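Local coordinates for protein isomaltose glucohydrolase (Kribbella flavida, PDB 5Z3E) that hydrolyses the alpha-1,6-glucosidic linkage of isomaltose from the non-reducing end, releasing beta-D-glucose and D-glucose, at residues Y59-Y68 with W374-L382; W99-Q110 with M129-D140. The protein carries 1 engineered substitution. All coordinates share one frame; numbering follows the deposited sequence.

Contact 1 of 2, residues Y59-Y68 with W374-L382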
loop_
_atom_site.group_PDB
_atom_site.type_symbol
_atom_site.label_atom_id
_atom_site.label_comp_id
_atom_site.label_asym_id
_atom_site.label_seq_id
_atom_site.Cartn_x
_atom_site.Cartn_y
_atom_site.Cartn_z
ATOM N N TYR A 59 0.107 13.586 -1.814
ATOM C CA TYR A 59 -0.754 13.044 -2.870
ATOM C C TYR A 59 -2.137 12.807 -2.268
ATOM O O TYR A 59 -2.262 12.078 -1.303
ATOM C CB TYR A 59 -0.226 11.734 -3.450
ATOM C CG TYR A 59 1.091 11.833 -4.185
ATOM C CD1 TYR A 59 1.258 12.668 -5.281
ATOM C CD2 TYR A 59 2.179 11.049 -3.804
ATOM C CE1 TYR A 59 2.451 12.722 -5.965
ATOM C CE2 TYR A 59 3.367 11.090 -4.484
ATOM C CZ TYR A 59 3.519 11.931 -5.563
ATOM O OH TYR A 59 4.732 11.933 -6.201
ATOM N N PRO A 60 -3.193 13.392 -2.860
ATOM C CA PRO A 60 -4.540 13.053 -2.394
ATOM C C PRO A 60 -4.879 11.634 -2.816
ATOM O O PRO A 60 -4.373 11.124 -3.791
ATOM C CB PRO A 60 -5.407 14.056 -3.134
ATOM C CG PRO A 60 -4.679 14.276 -4.434
ATOM C CD PRO A 60 -3.216 14.291 -4.038
ATOM N N ALA A 61 -5.792 11.013 -2.100
ATOM C CA ALA A 61 -6.232 9.683 -2.513
ATOM C C ALA A 61 -7.136 9.761 -3.734
ATOM O O ALA A 61 -7.011 8.932 -4.664
ATOM C CB ALA A 61 -6.962 8.982 -1.375
ATOM N N ALA A 62 -8.078 10.676 -3.691
ATOM C CA ALA A 62 -9.178 10.663 -4.665
ATOM C C ALA A 62 -9.782 12.057 -4.664
ATOM O O ALA A 62 -10.713 12.342 -3.900
ATOM C CB ALA A 62 -10.215 9.649 -4.257
ATOM N N PRO A 63 -9.260 12.931 -5.511
ATOM C CA PRO A 63 -9.640 14.345 -5.508
ATOM C C PRO A 63 -11.091 14.656 -5.816
ATOM O O PRO A 63 -11.540 15.733 -5.429
ATOM C CB PRO A 63 -8.675 14.932 -6.525
ATOM C CG PRO A 63 -8.165 13.773 -7.367
ATOM C CD PRO A 63 -8.195 12.628 -6.486
ATOM N N THR A 64 -11.799 13.755 -6.459
ATOM C CA THR A 64 -13.196 14.024 -6.787
ATOM C C THR A 64 -14.175 13.110 -6.106
ATOM O O THR A 64 -15.378 13.153 -6.412
ATOM C CB THR A 64 -13.467 13.964 -8.292
ATOM O OG1 THR A 64 -13.198 12.631 -8.737
ATOM C CG2 THR A 64 -12.570 14.925 -9.012
ATOM N N PHE A 65 -13.716 12.342 -5.139
ATOM C CA PHE A 65 -14.602 11.447 -4.404
ATOM C C PHE A 65 -14.939 12.153 -3.113
ATOM O O PHE A 65 -14.078 12.396 -2.291
ATOM C CB PHE A 65 -13.934 10.100 -4.141
ATOM C CG PHE A 65 -14.851 9.077 -3.550
ATOM C CD1 PHE A 65 -15.907 8.571 -4.295
ATOM C CD2 PHE A 65 -14.669 8.594 -2.269
ATOM C CE1 PHE A 65 -16.746 7.643 -3.761
ATOM C CE2 PHE A 65 -15.492 7.626 -1.743
ATOM C CZ PHE A 65 -16.562 7.161 -2.498
ATOM N N SER A 66 -16.184 12.565 -2.948
ATOM C CA SER A 66 -16.556 13.487 -1.869
ATOM C C SER A 66 -16.071 13.061 -0.497
ATOM O O SER A 66 -15.550 13.882 0.252
ATOM C CB SER A 66 -18.058 13.713 -1.860
ATOM O OG SER A 66 -18.286 14.470 -3.013
ATOM N N ALA A 67 -16.270 11.789 -0.153
ATOM C CA ALA A 67 -15.926 11.292 1.179
ATOM C C ALA A 67 -14.439 11.392 1.475
ATOM O O ALA A 67 -14.056 11.420 2.648
ATOM C CB ALA A 67 -16.396 9.857 1.345
ATOM N N TYR A 68 -13.590 11.350 0.436
ATOM C CA TYR A 68 -12.136 11.365 0.612
ATOM C C TYR A 68 -11.505 12.712 0.269
ATOM O O TYR A 68 -10.293 12.866 0.435
ATOM C CB TYR A 68 -11.468 10.293 -0.242
ATOM C CG TYR A 68 -11.838 8.872 0.064
ATOM C CD1 TYR A 68 -12.589 8.521 1.170
ATOM C CD2 TYR A 68 -11.388 7.862 -0.785
ATOM C CE1 TYR A 68 -12.923 7.195 1.400
ATOM C CE2 TYR A 68 -11.739 6.534 -0.561
ATOM C CZ TYR A 68 -12.521 6.214 0.533
ATOM O OH TYR A 68 -12.851 4.891 0.765
ATOM N N TRP A 374 -22.563 7.619 -1.277
ATOM C CA TRP A 374 -21.224 8.204 -1.456
ATOM C C TRP A 374 -20.930 8.585 -2.897
ATOM O O TRP A 374 -19.923 9.228 -3.160
ATOM C CB TRP A 374 -20.152 7.252 -0.942
ATOM C CG TRP A 374 -19.906 7.290 0.475
ATOM C CD1 TRP A 374 -20.541 8.010 1.421
ATOM C CD2 TRP A 374 -18.759 6.730 1.131
ATOM N NE1 TRP A 374 -19.988 7.862 2.630
ATOM C CE2 TRP A 374 -18.859 7.089 2.505
ATOM C CE3 TRP A 374 -17.692 5.898 0.719
ATOM C CZ2 TRP A 374 -17.946 6.618 3.465
ATOM C CZ3 TRP A 374 -16.772 5.455 1.705
ATOM C CH2 TRP A 374 -16.898 5.831 3.058
ATOM N N GLY A 375 -21.871 8.311 -3.792
ATOM C CA GLY A 375 -21.634 8.609 -5.152
ATOM C C GLY A 375 -20.944 7.531 -5.890
ATOM O O GLY A 375 -20.651 6.449 -5.351
ATOM N N THR A 376 -20.613 7.832 -7.160
ATOM C CA THR A 376 -19.936 6.825 -7.946
ATOM C C THR A 376 -18.504 6.588 -7.461
ATOM O O THR A 376 -17.886 7.445 -6.826
ATOM C CB THR A 376 -19.942 7.190 -9.413
ATOM O OG1 THR A 376 -19.428 8.519 -9.585
ATOM C CG2 THR A 376 -21.375 7.224 -9.873
ATOM N N VAL A 377 -17.977 5.411 -7.776
ATOM C CA VAL A 377 -16.669 4.993 -7.308
ATOM C C VAL A 377 -15.592 6.016 -7.639
ATOM O O VAL A 377 -15.537 6.571 -8.734
ATOM C CB VAL A 377 -16.359 3.631 -8.000
ATOM C CG1 VAL A 377 -14.901 3.299 -7.889
ATOM C CG2 VAL A 377 -17.210 2.545 -7.327
ATOM N N ALA A 378 -14.685 6.208 -6.691
ATOM C CA ALA A 378 -13.576 7.145 -6.857
ATOM C C ALA A 378 -12.829 6.947 -8.161
ATOM O O ALA A 378 -12.275 5.867 -8.420
ATOM C CB ALA A 378 -12.596 7.010 -5.702
ATOM N N THR A 379 -12.796 8.003 -8.955
ATOM C CA THR A 379 -12.120 8.012 -10.236
ATOM C C THR A 379 -11.663 9.431 -10.544
ATOM O O THR A 379 -12.504 10.317 -10.598
ATOM C CB THR A 379 -13.033 7.537 -11.345
ATOM O OG1 THR A 379 -13.724 6.334 -11.034
ATOM C CG2 THR A 379 -12.308 7.424 -12.655
ATOM N N PRO A 380 -10.379 9.669 -10.774
ATOM C CA PRO A 380 -9.266 8.721 -10.622
ATOM C C PRO A 380 -8.968 8.432 -9.154
ATOM O O PRO A 380 -9.109 9.300 -8.293
ATOM C CB PRO A 380 -8.083 9.489 -11.220
ATOM C CG PRO A 380 -8.407 10.950 -10.943
ATOM C CD PRO A 380 -9.900 11.043 -11.073
ATOM N N LEU A 381 -8.543 7.207 -8.884
ATOM C CA LEU A 381 -7.896 6.898 -7.618
ATOM C C LEU A 381 -6.391 6.972 -7.882
ATOM O O LEU A 381 -5.872 6.243 -8.714
ATOM C CB LEU A 381 -8.271 5.488 -7.149
ATOM C CG LEU A 381 -7.734 5.179 -5.754
ATOM C CD1 LEU A 381 -8.529 5.892 -4.683
ATOM C CD2 LEU A 381 -7.682 3.682 -5.481
ATOM N N LEU A 382 -5.685 7.874 -7.191
ATOM C CA LEU A 382 -4.269 8.029 -7.510
ATOM C C LEU A 382 -3.489 6.732 -7.340
ATOM O O LEU A 382 -2.630 6.414 -8.141
ATOM C CB LEU A 382 -3.620 9.187 -6.755
ATOM C CG LEU A 382 -3.696 10.556 -7.432
ATOM C CD1 LEU A 382 -5.110 11.083 -7.500
ATOM C CD2 LEU A 382 -2.793 11.543 -6.750
HETATM O O HOH W 1 -11.099 11.104 -7.403
HETATM O O HOH W 2 -14.562 10.242 -7.996
HETATM O O HOH W 3 -13.294 12.797 -11.511
HETATM O O HOH W 4 -18.227 11.384 -4.788
HETATM O O HOH W 5 -18.393 10.558 -1.470
#
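F65 drives its ring into the bend that follows helix 367-374, and W374 meets it obliquely: F65 CZ lies 3.6 Å from W374 CE3, with the two ring planes 79° apart. With CG anti to the backbone N (chi1 -172°), the phenyl reaches toward 374-378, its edge near the carbonyl of T376 (F65 CE1 to T376 O 3.3 Å), while F65 CB rests 3.7 Å from A378 CB. A67 comes from another direction and sets its methyl over a face of the W374 indole, a CH-pi contact with CB 3.9 Å from the centroid of the six-membered ring. With an alanine at F65, W374 CE3 and the A378 methyl would probably lose the ring packed between them. At the far end L382 forks its methyls, CD1 against P63 CD at 3.6 Å and CD2 against P60 CD, and its backbone N gives a direct hydrogen bond to A61 O at 3.0 Å. Waters bridge further polar atoms: one joins T64 N to P380 O, another A67 N to W374 O. L381, the N-cap of helix 382-394, lies about 4 Å, side chain to side chain, from A355, the engineered site of the inferred proton acceptor. The chemistry is thus mainly apolar, with bridging waters tying the two loops together beside the active site.

Contact 2 of 2, residues W99-Q110 with M129-D140. With GOL (glycerol), chain C.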
loop_
_atom_site.group_PDB
_atom_site.type_symbol
_atom_site.label_atom_id
_atom_site.label_comp_id
_atom_site.label_asym_id
_atom_site.label_seq_id
_atom_site.Cartn_x
_atom_site.Cartn_y
_atom_site.Cartn_z
ATOM N N TRP A 99 6.743 16.072 2.514
ATOM C CA TRP A 99 5.490 16.274 3.226
ATOM C C TRP A 99 5.352 15.264 4.352
ATOM O O TRP A 99 5.072 15.642 5.497
ATOM C CB TRP A 99 4.313 16.228 2.255
ATOM C CG TRP A 99 3.002 16.362 2.950
ATOM C CD1 TRP A 99 2.414 17.500 3.379
ATOM C CD2 TRP A 99 2.131 15.288 3.335
ATOM N NE1 TRP A 99 1.241 17.221 4.023
ATOM C CE2 TRP A 99 1.028 15.869 4.009
ATOM C CE3 TRP A 99 2.163 13.907 3.165
ATOM C CZ2 TRP A 99 0.003 15.103 4.514
ATOM C CZ3 TRP A 99 1.137 13.160 3.651
ATOM C CH2 TRP A 99 0.072 13.751 4.327
ATOM N N VAL A 100 5.542 13.982 4.051
ATOM C CA VAL A 100 5.398 12.955 5.071
ATOM C C VAL A 100 6.388 13.187 6.214
ATOM O O VAL A 100 6.036 13.112 7.391
ATOM C CB VAL A 100 5.586 11.534 4.502
ATOM C CG1 VAL A 100 5.499 10.521 5.623
ATOM C CG2 VAL A 100 4.579 11.216 3.403
ATOM N N ASP A 101 7.643 13.405 5.857
ATOM C CA ASP A 101 8.681 13.647 6.864
ATOM C C ASP A 101 8.257 14.775 7.798
ATOM O O ASP A 101 8.337 14.647 9.019
ATOM C CB ASP A 101 9.971 13.969 6.120
ATOM C CG ASP A 101 11.123 14.458 6.985
ATOM O OD1 ASP A 101 11.301 13.938 8.096
ATOM O OD2 ASP A 101 11.836 15.350 6.471
ATOM N N GLY A 102 7.819 15.898 7.241
ATOM C CA GLY A 102 7.435 17.008 8.091
ATOM C C GLY A 102 6.240 16.697 8.964
ATOM O O GLY A 102 6.171 17.124 10.132
ATOM N N VAL A 103 5.273 15.973 8.432
ATOM C CA VAL A 103 4.116 15.556 9.207
ATOM C C VAL A 103 4.552 14.690 10.377
ATOM O O VAL A 103 4.041 14.853 11.494
ATOM C CB VAL A 103 3.115 14.841 8.278
ATOM C CG1 VAL A 103 2.073 14.068 9.053
ATOM C CG2 VAL A 103 2.460 15.852 7.342
ATOM N N LEU A 104 5.467 13.749 10.132
ATOM C CA LEU A 104 5.941 12.855 11.170
ATOM C C LEU A 104 6.823 13.553 12.195
ATOM O O LEU A 104 6.702 13.277 13.390
ATOM C CB LEU A 104 6.687 11.653 10.560
ATOM C CG LEU A 104 5.788 10.700 9.789
ATOM C CD1 LEU A 104 6.646 9.632 9.164
ATOM C CD2 LEU A 104 4.702 10.160 10.655
ATOM N N ARG A 105 7.704 14.464 11.766
ATOM C CA ARG A 105 8.505 15.170 12.752
ATOM C C ARG A 105 7.599 15.932 13.720
ATOM O O ARG A 105 7.899 16.044 14.904
ATOM C CB ARG A 105 9.513 16.114 12.106
ATOM C CG ARG A 105 10.591 15.431 11.263
ATOM C CD ARG A 105 11.671 16.416 10.871
ATOM N NE ARG A 105 12.420 15.971 9.698
ATOM C CZ ARG A 105 13.461 16.608 9.201
ATOM N NH1 ARG A 105 13.987 17.648 9.827
ATOM N NH2 ARG A 105 14.000 16.190 8.058
ATOM N N ARG A 106 6.478 16.466 13.225
ATOM C CA ARG A 106 5.530 17.144 14.089
ATOM C C ARG A 106 4.903 16.227 15.130
ATOM O O ARG A 106 4.353 16.740 16.112
ATOM C CB ARG A 106 4.462 17.862 13.264
ATOM C CG ARG A 106 4.950 19.163 12.676
ATOM C CD ARG A 106 4.145 19.638 11.478
ATOM N NE ARG A 106 2.746 19.813 11.840
ATOM C CZ ARG A 106 1.774 19.880 10.943
ATOM N NH1 ARG A 106 2.038 19.813 9.653
ATOM N NH2 ARG A 106 0.523 19.993 11.363
ATOM N N ARG A 107 4.947 14.913 14.915
ATOM C CA ARG A 107 4.442 13.911 15.839
ATOM C C ARG A 107 5.519 13.324 16.745
ATOM O O ARG A 107 5.249 12.369 17.466
ATOM C CB ARG A 107 3.723 12.799 15.072
ATOM C CG ARG A 107 2.604 13.261 14.162
ATOM C CD ARG A 107 1.536 14.048 14.840
ATOM N NE ARG A 107 0.517 14.463 13.895
ATOM C CZ ARG A 107 -0.763 14.127 13.906
ATOM N NH1 ARG A 107 -1.561 14.577 12.947
ATOM N NH2 ARG A 107 -1.229 13.292 14.863
ATOM N N ARG A 108 6.727 13.903 16.752
ATOM C CA ARG A 108 7.792 13.398 17.611
ATOM C C ARG A 108 7.368 13.322 19.057
ATOM O O ARG A 108 7.646 12.346 19.747
ATOM C CB ARG A 108 9.005 14.315 17.451
ATOM C CG ARG A 108 10.188 14.013 18.326
ATOM C CD ARG A 108 11.024 12.841 17.814
ATOM N NE ARG A 108 10.510 11.579 18.258
ATOM C CZ ARG A 108 11.042 10.417 17.946
ATOM N NH1 ARG A 108 11.894 10.299 16.957
ATOM N NH2 ARG A 108 10.654 9.364 18.631
ATOM N N GLY A 109 6.753 14.387 19.536
ATOM C CA GLY A 109 6.314 14.421 20.934
ATOM C C GLY A 109 5.174 13.470 21.218
ATOM O O GLY A 109 5.175 12.782 22.244
ATOM N N GLN A 110 4.214 13.361 20.299
ATOM C CA GLN A 110 3.093 12.417 20.468
ATOM C C GLN A 110 3.640 11.009 20.568
ATOM O O GLN A 110 3.218 10.236 21.440
ATOM C CB GLN A 110 2.089 12.579 19.327
ATOM C CG GLN A 110 0.899 11.631 19.437
ATOM C CD GLN A 110 -0.144 11.849 18.352
ATOM O OE1 GLN A 110 0.032 12.654 17.462
ATOM N NE2 GLN A 110 -1.231 11.085 18.411
ATOM N N MET A 129 -3.738 6.920 19.188
ATOM C CA MET A 129 -2.679 6.531 18.275
ATOM C C MET A 129 -2.521 7.527 17.131
ATOM O O MET A 129 -3.314 8.445 16.947
ATOM C CB MET A 129 -2.963 5.108 17.785
ATOM C CG MET A 129 -3.031 4.100 18.927
ATOM S SD MET A 129 -1.511 3.948 19.904
ATOM C CE MET A 129 -0.597 2.896 18.841
ATOM N N LEU A 130 -1.455 7.353 16.337
ATOM C CA LEU A 130 -1.276 8.198 15.160
ATOM C C LEU A 130 -2.393 7.910 14.155
ATOM O O LEU A 130 -2.965 6.810 14.133
ATOM C CB LEU A 130 0.091 7.959 14.515
ATOM C CG LEU A 130 1.303 8.348 15.297
ATOM C CD1 LEU A 130 2.557 8.139 14.488
ATOM C CD2 LEU A 130 1.218 9.766 15.733
ATOM N N PRO A 131 -2.729 8.888 13.326
ATOM C CA PRO A 131 -3.930 8.778 12.488
ATOM C C PRO A 131 -3.720 7.984 11.206
ATOM O O PRO A 131 -2.587 7.675 10.796
ATOM C CB PRO A 131 -4.272 10.225 12.173
ATOM C CG PRO A 131 -2.914 10.851 12.098
ATOM C CD PRO A 131 -2.139 10.230 13.243
ATOM N N THR A 132 -4.857 7.714 10.583
ATOM C CA THR A 132 -4.945 7.117 9.261
ATOM C C THR A 132 -5.112 8.213 8.207
ATOM O O THR A 132 -4.258 8.385 7.342
ATOM C CB THR A 132 -6.082 6.109 9.251
ATOM O OG1 THR A 132 -5.676 5.058 10.126
ATOM C CG2 THR A 132 -6.363 5.586 7.859
ATOM N N ARG A 133 -6.173 8.995 8.265
ATOM C CA ARG A 133 -6.309 10.116 7.335
ATOM C C ARG A 133 -5.523 11.300 7.826
ATOM O O ARG A 133 -5.610 11.640 9.015
ATOM C CB ARG A 133 -7.773 10.541 7.162
ATOM C CG ARG A 133 -8.682 9.459 6.639
ATOM C CD ARG A 133 -10.011 10.037 6.229
ATOM N NE ARG A 133 -10.991 8.997 5.972
ATOM C CZ ARG A 133 -12.118 9.201 5.303
ATOM N NH1 ARG A 133 -12.436 10.415 4.887
ATOM N NH2 ARG A 133 -12.873 8.192 5.017
ATOM N N PHE A 134 -4.828 11.971 6.918
ATOM C CA PHE A 134 -4.181 13.265 7.184
ATOM C C PHE A 134 -4.829 14.316 6.320
ATOM O O PHE A 134 -5.127 14.090 5.139
ATOM C CB PHE A 134 -2.696 13.211 6.847
ATOM C CG PHE A 134 -1.883 12.417 7.805
ATOM C CD1 PHE A 134 -1.419 13.006 8.954
ATOM C CD2 PHE A 134 -1.599 11.063 7.586
ATOM C CE1 PHE A 134 -0.646 12.287 9.854
ATOM C CE2 PHE A 134 -0.835 10.348 8.490
ATOM C CZ PHE A 134 -0.346 10.977 9.606
ATOM N N THR A 135 -4.995 15.501 6.885
ATOM C CA THR A 135 -5.277 16.665 6.078
ATOM C C THR A 135 -3.981 17.091 5.379
ATOM O O THR A 135 -2.876 16.679 5.746
ATOM C CB THR A 135 -5.795 17.824 6.980
ATOM O OG1 THR A 135 -4.757 18.215 7.875
ATOM C CG2 THR A 135 -7.028 17.395 7.764
ATOM N N PHE A 136 -4.085 17.964 4.376
ATOM C CA PHE A 136 -2.911 18.348 3.622
ATOM C C PHE A 136 -1.952 19.203 4.439
ATOM O O PHE A 136 -0.772 19.276 4.091
ATOM C CB PHE A 136 -3.297 19.025 2.308
ATOM C CG PHE A 136 -4.131 18.168 1.385
ATOM C CD1 PHE A 136 -4.041 16.787 1.345
ATOM C CD2 PHE A 136 -5.054 18.774 0.516
ATOM C CE1 PHE A 136 -4.855 16.029 0.502
ATOM C CE2 PHE A 136 -5.868 17.989 -0.331
ATOM C CZ PHE A 136 -5.762 16.651 -0.334
ATOM N N ASP A 137 -2.446 19.843 5.500
ATOM C CA ASP A 137 -1.636 20.529 6.484
ATOM C C ASP A 137 -1.190 19.634 7.655
ATOM O O ASP A 137 -0.608 20.144 8.621
ATOM C CB ASP A 137 -2.278 21.850 6.942
ATOM C CG ASP A 137 -3.706 21.764 7.387
ATOM O OD1 ASP A 137 -4.359 20.732 7.226
ATOM O OD2 ASP A 137 -4.215 22.809 7.804
ATOM N N GLY A 138 -1.363 18.326 7.527
ATOM C CA GLY A 138 -0.742 17.405 8.459
ATOM C C GLY A 138 -1.446 17.108 9.765
ATOM O O GLY A 138 -0.846 16.506 10.650
ATOM N N ASN A 139 -2.722 17.496 9.866
ATOM C CA ASN A 139 -3.520 17.231 11.030
ATOM C C ASN A 139 -4.260 15.915 10.895
ATOM O O ASN A 139 -4.410 15.381 9.772
ATOM C CB ASN A 139 -4.490 18.387 11.260
ATOM C CG ASN A 139 -3.766 19.700 11.409
ATOM O OD1 ASN A 139 -2.692 19.769 12.028
ATOM N ND2 ASN A 139 -4.248 20.720 10.795
ATOM N N ASP A 140 -4.773 15.364 11.990
ATOM C CA ASP A 140 -5.607 14.186 11.915
ATOM C C ASP A 140 -6.827 14.535 11.066
ATOM O O ASP A 140 -7.532 15.507 11.340
ATOM C CB ASP A 140 -6.118 13.746 13.287
ATOM C CG ASP A 140 -5.047 13.191 14.202
ATOM O OD1 ASP A 140 -3.864 13.320 13.902
ATOM O OD2 ASP A 140 -5.418 12.627 15.226
HETATM C C1 GOL C . -1.110 17.646 14.375
HETATM O O1 GOL C . -2.261 18.334 14.232
HETATM C C2 GOL C . 0.340 18.324 14.314
HETATM O O2 GOL C . 0.096 19.749 14.301
HETATM C C3 GOL C . 1.179 17.709 15.320
HETATM O O3 GOL C . 1.991 18.380 16.190
HETATM O O HOH W 6 1.590 16.266 12.005
HETATM O O HOH W 7 -3.459 11.171 16.527
#
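In the (alpha/alpha)6 barrel expected of this family, the type I turn T135-G138 that closes off the short, weakly bonded strand 134-135, partner of strand 71-72, packs against the end of helix 90-105 and the N-cap of the next helix, R107. W99 sends its indole N-H to the turn: NE1 bonds F136 O at 2.9 Å, from above the carbonyl plane. V103 CG1 presses on F134 CE1 at 3.3 Å, and its other methyl, CG2, meets G138 CA. G138 has positive phi, and a CB there would clash with R106 NH1. R106 grips D137 O end-on through NH1 and NH2, with D137 O in the guanidinium plane, and NH2 also holds a glycerol that probably came from the crystallisation liquor. R107, bent at chi2 (-57°), turns its end to D140; guanidinium and carboxylate planes lie 16° apart. NH1 and NH2 both reach D140 OD1, each at 2.8 Å, in a salt bridge; NH1 also bonds G138 O and NH2 bonds Q110 OE1, so the group is held flat and fixed in rotation. Q110 slides past L130, its CD 3.6 Å from L130 CD2. One water completes the network, accepting from R107 NE at 2.8 Å and donating to V103 O and G138 O.

From the N terminus, the chain leaves helix 32-52 and enters 59-68, whose partner 374-382 does not come until 306 residues later, between helices 367-374 and 382-394. Contact 1 therefore closes a very long loop, about half helical, and brings an early loop of the protein against its C-terminal part. Contact 2 is nested inside that loop and closes a far shorter one: 18 residues, including most of helix 108-119, separate its segments, and it ties consecutive helices to the strand 134-135 region. The centres are about 21 Å apart, yet the two touch: R133 NH1 probably bonds A67 O at 2.9 Å, and P60 packs on F136.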